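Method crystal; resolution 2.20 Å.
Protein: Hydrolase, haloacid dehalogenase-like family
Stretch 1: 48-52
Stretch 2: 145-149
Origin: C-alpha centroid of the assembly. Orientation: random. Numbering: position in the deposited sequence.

Stretch 1, residues 48-52: IGMSG
Stretch 2, residues 145-149: YGKPD

Two loop segments of one chain, at least 95 residues apart in sequence where they touch, pack with no direct hydrogen bond between them. Close backbone packing, one CA-H...O contact, an apolar touch and two bridging waters join them, burying 203 Å² in total. The register runs antiparallel: the CA atoms of Met-50 and Lys-147 lie 4.9 Å apart, as do those of Ser-51 and Gly-146. These four residues are buried, and Lys-147 has the largest area covered by the other stretch, 52 Å².

Ile-48 (phi/psi -59/124, chi1 m, chi2 m) is buried but stays out of reach of the second stretch. Gly-49 follows at 120/-25, a conformation that calls for glycine, because a CB would be jammed against the carbonyl O of Ile-48. Gly-49 O lies 3.4 Å from Lys-147 CB. Lys-147 (-59/147) sets its CA-to-CB bond sideways and extends with chi angles m, t, t, t, so that the chain end leads away from stretch 1. Water 1 accepts from Lys-147 NZ at 3.2 Å and donates a weak bond to Gly-49 O at 3.4 Å; NZ is also bonded elsewhere in the structure.

Met-50, a selenomethionine at -74/155, brings its CA to 3.4 Å from Lys-147 O, with an angle of 148° at the hydrogen, a favourable CA-H...O geometry. Its CB points sideways, and chi1 m, chi2 t and chi3 146° carry the long, flexible side chain to Pro-148, where Met-50 CE meets Pro-148 CD at 4.0 Å. Pro-148 (-86/10, C-gamma endo) follows a cis peptide bond; its apolar ring suits this touch.

Ser-51 (-72/150) occupies the N-cap position before a helix, though its side chain makes no capping bond. The CA-to-CB bond of Ser-51 points toward stretch 2, and Ser-51 CB lies 3.9 Å from Gly-146 CA. Gly-146 (-94/-177) leaves the needed space: an ideal CB there would fall 2.5 Å from Ser-51 CB, a clash. With chi1 p, Ser-51 OG reaches water 2 at 2.8 Å, and that water accepts from Gly-146 N at 3.0 Å. A small polar side chain thus meets a bare backbone, with solvent completing the link. Ser-51 N, 3.7 Å from Lys-147 O, makes no hydrogen bond to it.

Gly-52 (-45/-40) begins the helix beyond contact. In stretch 2, Tyr-145 (-130/141, chi1 m, chi2 -69°) directs its ring end away, while a weak bond from Asp-149 N to Gly-146 O, 3.0 Å, closes a turn from Gly-146 to Asp-149 that contains the cis peptide bond before Pro-148. Asp-149 (-59/140, chi1 t, chi2 -75°) caps a backbone N just past the stretch.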

# COMPACT_ATOMS: atom_id res chain seq x y z
N ILE E 48 2.37 2.81 9.15
CA ILE E 48 3.32 1.73 9.41
C ILE E 48 4.75 2.28 9.43
O ILE E 48 5.21 2.92 8.47
CB ILE E 48 3.16 0.57 8.38
CG1 ILE E 48 1.73 0.01 8.44
CG2 ILE E 48 4.17 -0.54 8.63
CD1 ILE E 48 1.34 -0.61 9.79
N GLY E 49 5.44 2.04 10.54
CA GLY E 49 6.76 2.60 10.76
C GLY E 49 6.78 3.47 12.02
O GLY E 49 7.84 3.65 12.61
N MSE E 50 5.63 4.01 12.41
CA MSE E 50 5.49 4.62 13.74
C MSE E 50 5.41 3.53 14.78
O MSE E 50 5.00 2.41 14.46
CB MSE E 50 4.20 5.43 13.85
CG MSE E 50 4.06 6.59 12.89
SE MSE E 50 2.61 7.75 13.50
CE MSE E 50 3.32 9.48 12.95
N SER E 51 5.79 3.82 16.02
CA SER E 51 5.57 2.82 17.06
C SER E 51 4.07 2.78 17.31
O SER E 51 3.39 3.79 17.14
CB SER E 51 6.33 3.13 18.34
OG SER E 51 5.67 4.14 19.08
N GLY E 52 3.56 1.61 17.69
CA GLY E 52 2.13 1.44 17.89
C GLY E 52 1.43 2.56 18.66
O GLY E 52 0.30 2.93 18.32
N TYR E 145 10.76 6.66 22.72
CA TYR E 145 9.91 7.10 21.63
C TYR E 145 10.29 6.41 20.33
O TYR E 145 11.47 6.19 20.05
CB TYR E 145 10.01 8.63 21.48
CG TYR E 145 9.68 9.36 22.76
CD1 TYR E 145 8.38 9.38 23.25
CD2 TYR E 145 10.67 10.03 23.49
CE1 TYR E 145 8.07 10.05 24.42
CE2 TYR E 145 10.37 10.70 24.66
CZ TYR E 145 9.06 10.70 25.13
OH TYR E 145 8.73 11.37 26.31
N GLY E 146 9.28 6.06 19.55
CA GLY E 146 9.51 5.43 18.27
C GLY E 146 9.53 6.47 17.18
O GLY E 146 9.41 7.68 17.44
N LYS E 147 9.68 6.01 15.95
CA LYS E 147 9.67 6.92 14.82
C LYS E 147 8.34 7.67 14.78
O LYS E 147 7.30 7.14 15.16
CB LYS E 147 9.91 6.14 13.54
CG LYS E 147 11.26 5.42 13.52
CD LYS E 147 11.27 4.34 12.44
CE LYS E 147 12.50 3.44 12.57
NZ LYS E 147 12.49 2.33 11.56
N PRO E 148 8.37 8.93 14.30
CA PRO E 148 9.50 9.64 13.70
C PRO E 148 10.44 10.35 14.68
O PRO E 148 11.29 11.14 14.24
CB PRO E 148 8.80 10.66 12.83
CG PRO E 148 7.65 11.09 13.74
CD PRO E 148 7.13 9.73 14.18
N ASP E 149 10.29 10.12 15.99
CA ASP E 149 11.28 10.60 16.94
C ASP E 149 12.64 9.99 16.59
O ASP E 149 12.73 8.83 16.18
CB ASP E 149 10.88 10.28 18.37
CG ASP E 149 11.71 11.05 19.39
OD1 ASP E 149 12.89 10.68 19.60
OD2 ASP E 149 11.16 12.01 19.98
O HOH W 1 9.73 0.85 12.11
O HOH W 2 6.38 6.48 20.37